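PDB 3OQQ: putative lipoprotein from Bacteroides ovatus, which is of unknown function but is probably an extracellular lipoprotein, and binds calcium ions in the crystal. Local coordinates for residues Thr369-Ala372 and Asn373-Tyr376; Tyr376-Thr379 and Lys380-Trp384. One frame throughout, in Å; residues are numbered along the deposited sequence.

Contact 1: residues Thr369-Ala372 and Asn373-Tyr376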
loop_
_atom_site.group_PDB
_atom_site.type_symbol
_atom_site.label_atom_id
_atom_site.label_comp_id
_atom_site.label_asym_id
_atom_site.label_seq_id
_atom_site.Cartn_x
_atom_site.Cartn_y
_atom_site.Cartn_z
ATOM N N THR A 369 5.960 -26.356 13.461
ATOM C CA THR A 369 5.683 -25.039 14.061
ATOM C C THR A 369 4.786 -24.177 13.148
ATOM O O THR A 369 4.273 -23.158 13.609
ATOM C CB THR A 369 6.995 -24.271 14.385
ATOM O OG1 THR A 369 7.593 -23.770 13.178
ATOM C CG2 THR A 369 7.993 -25.097 15.177
ATOM N N LEU A 370 4.607 -24.573 11.867
ATOM C CA LEU A 370 3.818 -23.784 10.915
ATOM C C LEU A 370 2.431 -24.359 10.676
ATOM O O LEU A 370 2.277 -25.573 10.608
ATOM C CB LEU A 370 4.553 -23.658 9.574
ATOM C CG LEU A 370 5.966 -23.068 9.559
ATOM C CD1 LEU A 370 6.595 -23.268 8.186
ATOM C CD2 LEU A 370 5.969 -21.558 9.942
ATOM N N ASP A 371 1.419 -23.483 10.556
ATOM C CA ASP A 371 0.032 -23.863 10.286
ATOM C C ASP A 371 -0.026 -24.336 8.841
ATOM O O ASP A 371 0.372 -23.588 7.950
ATOM C CB ASP A 371 -0.907 -22.663 10.544
ATOM C CG ASP A 371 -2.405 -22.908 10.470
ATOM O OD1 ASP A 371 -2.834 -23.786 9.689
ATOM O OD2 ASP A 371 -3.150 -22.165 11.119
ATOM N N ALA A 372 -0.451 -25.584 8.604
ATOM C CA ALA A 372 -0.495 -26.164 7.242
ATOM C C ALA A 372 -1.660 -25.626 6.419
ATOM O O ALA A 372 -1.644 -25.761 5.199
ATOM C CB ALA A 372 -0.598 -27.686 7.320
ATOM N N ASN A 373 -2.657 -24.997 7.080
ATOM C CA ASN A 373 -3.879 -24.504 6.445
ATOM C C ASN A 373 -3.914 -23.010 6.233
ATOM O O ASN A 373 -4.793 -22.519 5.512
ATOM C CB ASN A 373 -5.068 -24.949 7.267
ATOM C CG ASN A 373 -5.079 -26.453 7.333
ATOM O OD1 ASN A 373 -5.021 -27.035 8.414
ATOM N ND2 ASN A 373 -4.926 -27.105 6.171
ATOM N N VAL A 374 -2.952 -22.287 6.811
ATOM C CA VAL A 374 -2.856 -20.824 6.656
ATOM C C VAL A 374 -1.457 -20.474 6.124
ATOM O O VAL A 374 -0.451 -20.935 6.691
ATOM C CB VAL A 374 -3.156 -20.094 7.991
ATOM C CG1 VAL A 374 -3.020 -18.582 7.840
ATOM C CG2 VAL A 374 -4.551 -20.462 8.533
ATOM N N TYR A 375 -1.389 -19.653 5.052
ATOM C CA TYR A 375 -0.085 -19.218 4.514
ATOM C C TYR A 375 0.687 -18.356 5.516
ATOM O O TYR A 375 0.084 -17.499 6.158
ATOM C CB TYR A 375 -0.256 -18.395 3.230
ATOM C CG TYR A 375 -0.708 -19.160 2.012
ATOM C CD1 TYR A 375 0.095 -20.146 1.451
ATOM C CD2 TYR A 375 -1.877 -18.812 1.344
ATOM C CE1 TYR A 375 -0.297 -20.828 0.296
ATOM C CE2 TYR A 375 -2.267 -19.467 0.174
ATOM C CZ TYR A 375 -1.461 -20.458 -0.358
ATOM O OH TYR A 375 -1.840 -21.090 -1.518
ATOM N N TYR A 376 2.018 -18.550 5.594
ATOM C CA TYR A 376 2.948 -17.771 6.409
ATOM C C TYR A 376 2.442 -17.490 7.855
ATOM O O TYR A 376 2.424 -16.344 8.318
ATOM C CB TYR A 376 3.272 -16.458 5.677
ATOM C CG TYR A 376 4.061 -16.675 4.402
ATOM C CD1 TYR A 376 5.431 -16.928 4.440
ATOM C CD2 TYR A 376 3.438 -16.626 3.158
ATOM C CE1 TYR A 376 6.165 -17.122 3.267
ATOM C CE2 TYR A 376 4.157 -16.831 1.978
ATOM C CZ TYR A 376 5.522 -17.068 2.036
ATOM O OH TYR A 376 6.228 -17.237 0.867
#
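Asp-371 reaches forward along the chain with its carboxylate, and its OD1 accepts the backbone N-H of Asn-373 at 2.9 Å. The donor comes to the anti side of this oxygen, 24° out of the carboxylate plane. Asp-371 OD1 also lies 3.2 Å from Val-374 N, but that bond is weak, its angle at the hydrogen being only 122°. One side-chain oxygen therefore spans two consecutive peptide N-H groups, unequally. The second oxygen does something different: Asp-371 OD2 rests on the CG2 methyl of Val-374 at 3.4 Å, a van der Waals contact between the charged group and the methyl in which the two side chains cross obliquely. A side-chain oxygen of residue i accepting the N-H of residue i+2 defines an Asx turn, here at the surface of the DUF4842 region, in the loop between helix 357-364 and strand 385-388. The torsions account for both contacts. In Asp-371, CG stands opposite the backbone N (chi1 -173°), which carries the carboxylate round to the following residues. In Val-374 it is CG1 that occupies this position, leaving CG2 beside the backbone N and thus next to the acid. Further out, Val-374 leans on Arg-348, while Tyr-376 is fixed at both ends, its backbone N bonded to Tyr-360 OH and its own OH to the carbonyl of Glu-344.

Contact 2: residues Tyr376-Thr379 and Lys380-Trp384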
loop_
_atom_site.group_PDB
_atom_site.type_symbol
_atom_site.label_atom_id
_atom_site.label_comp_id
_atom_site.label_asym_id
_atom_site.label_seq_id
_atom_site.Cartn_x
_atom_site.Cartn_y
_atom_site.Cartn_z
ATOM N N TYR A 376 2.018 -18.550 5.594
ATOM C CA TYR A 376 2.948 -17.771 6.409
ATOM C C TYR A 376 2.442 -17.490 7.855
ATOM O O TYR A 376 2.424 -16.344 8.318
ATOM C CB TYR A 376 3.272 -16.458 5.677
ATOM C CG TYR A 376 4.061 -16.675 4.402
ATOM C CD1 TYR A 376 5.431 -16.928 4.440
ATOM C CD2 TYR A 376 3.438 -16.626 3.158
ATOM C CE1 TYR A 376 6.165 -17.122 3.267
ATOM C CE2 TYR A 376 4.157 -16.831 1.978
ATOM C CZ TYR A 376 5.522 -17.068 2.036
ATOM O OH TYR A 376 6.228 -17.237 0.867
ATOM N N SER A 377 2.087 -18.545 8.591
ATOM C CA SER A 377 1.603 -18.342 9.960
ATOM C C SER A 377 1.994 -19.478 10.835
ATOM O O SER A 377 1.848 -20.620 10.402
ATOM C CB SER A 377 0.087 -18.191 9.963
ATOM O OG SER A 377 -0.392 -17.850 11.249
ATOM N N ASN A 378 2.456 -19.199 12.091
ATOM C CA ASN A 378 2.793 -20.310 12.986
ATOM C C ASN A 378 1.478 -20.969 13.474
ATOM O O ASN A 378 0.393 -20.491 13.124
ATOM C CB ASN A 378 3.764 -19.901 14.132
ATOM C CG ASN A 378 3.190 -19.147 15.315
ATOM O OD1 ASN A 378 1.993 -18.848 15.404
ATOM N ND2 ASN A 378 4.062 -18.752 16.225
ATOM N N THR A 379 1.562 -22.069 14.237
ATOM C CA THR A 379 0.374 -22.819 14.670
ATOM C C THR A 379 -0.523 -22.023 15.649
ATOM O O THR A 379 -1.682 -22.414 15.871
ATOM C CB THR A 379 0.770 -24.174 15.274
ATOM O OG1 THR A 379 1.674 -23.942 16.354
ATOM C CG2 THR A 379 1.406 -25.096 14.256
ATOM N N LYS A 380 -0.017 -20.876 16.166
ATOM C CA LYS A 380 -0.750 -20.022 17.102
ATOM C C LYS A 380 -1.238 -18.696 16.439
ATOM O O LYS A 380 -1.536 -17.726 17.135
ATOM C CB LYS A 380 0.116 -19.747 18.343
ATOM C CG LYS A 380 0.452 -21.020 19.138
ATOM C CD LYS A 380 1.200 -20.723 20.435
ATOM C CE LYS A 380 2.681 -20.476 20.245
ATOM N NZ LYS A 380 3.296 -19.864 21.455
ATOM N N GLY A 381 -1.369 -18.702 15.105
ATOM C CA GLY A 381 -1.893 -17.584 14.325
ATOM C C GLY A 381 -0.998 -16.374 14.192
ATOM O O GLY A 381 -1.495 -15.252 14.027
ATOM N N SER A 382 0.328 -16.592 14.219
ATOM C CA SER A 382 1.290 -15.496 14.092
ATOM C C SER A 382 1.353 -14.948 12.683
ATOM O O SER A 382 0.837 -15.556 11.745
ATOM C CB SER A 382 2.688 -15.962 14.483
ATOM O OG SER A 382 3.304 -16.699 13.439
ATOM N N THR A 383 2.013 -13.800 12.547
ATOM C CA THR A 383 2.309 -13.193 11.258
ATOM C C THR A 383 3.761 -12.706 11.253
ATOM O O THR A 383 4.324 -12.422 12.313
ATOM C CB THR A 383 1.317 -12.067 10.881
ATOM O OG1 THR A 383 1.601 -11.678 9.530
ATOM C CG2 THR A 383 1.416 -10.853 11.804
ATOM N N TRP A 384 4.355 -12.632 10.045
ATOM C CA TRP A 384 5.688 -12.099 9.809
ATOM C C TRP A 384 5.572 -10.726 9.136
ATOM O O TRP A 384 6.584 -10.145 8.796
ATOM C CB TRP A 384 6.556 -13.047 8.952
ATOM C CG TRP A 384 7.216 -14.134 9.739
ATOM C CD1 TRP A 384 8.468 -14.114 10.287
ATOM C CD2 TRP A 384 6.636 -15.403 10.098
ATOM N NE1 TRP A 384 8.710 -15.300 10.953
ATOM C CE2 TRP A 384 7.613 -16.117 10.834
ATOM C CE3 TRP A 384 5.373 -15.995 9.887
ATOM C CZ2 TRP A 384 7.391 -17.407 11.309
ATOM C CZ3 TRP A 384 5.156 -17.277 10.359
ATOM C CH2 TRP A 384 6.153 -17.965 11.072
HETATM O O HOH W 1 3.195 -13.911 7.773
#
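Two serines tie the two arms of this turn together: Ser-377 OG donates to Ser-382 O at 2.6 Å, in the carbonyl plane and on a lone pair. In return, Asn-378 N donates to Ser-382 OG at 3.0 Å. Both hydroxyls have further partners, Arg-348 NE for Ser-377 and Gln-138 OE1 for Ser-382. At the bend, Gly-381 N reaches Asn-378 O at 3.2 Å, closing a type I beta turn from Asn-378 to Gly-381. The Asn-378 amide is folded inside it by a chi1 of 78°, and its OD1 takes Lys-380 N at 3.0 Å, which adds an Asx turn. Ser-382 N, also 3.0 Å from Asn-378 OD1, arrives on the opposite face of the amide plane; Lys-380 N stands 57° and Ser-382 N 46° out of it. A valine in place of Asn-378 would probably leave the N-H groups of Lys-380 and Ser-382 without their shared acceptor, the turn then resting on its backbone bond. Packing is close at the other end, where the Trp-384 ring sets its edge against Tyr-376, CE3 lying 3.4 Å from the carbonyl O. A water bridges the same Tyr-376 O and Trp-384 N. Thr-379 and Lys-380, by contrast, sit exposed at the bend, the lysine chain leading away from it. Trp-384 meets Trp-135 edge-to-face and bonds through NE1 to Ile-137 O; its backbone pairs with Glu-132, just past strand 122-131, as the loop that began after helix 357-364 enters strand 385-388.

In the fold
Contacts 1 and 2 are successive bends of one loop, sharing Tyr-376, with centres about 7 Å apart. The chain folds back on itself between them: Asp-371 N lies 2.9 Å from Ser-377 O, and Thr-369 O lies 3.0 Å from Thr-379 N, both probable hydrogen bonds. Asp-371 CB also packs on Asn-378 O at 3.6 Å, so the residues whose side chains organise the two bends touch directly. Contact 1 is a surface feature, whereas 376-384 is partly buried. No active site is known here; the Trp-384 side chain is about 8 Å from a calcium ion, and Gly-381 about 4 Å from a triethylene glycol molecule, probably from crystallisation.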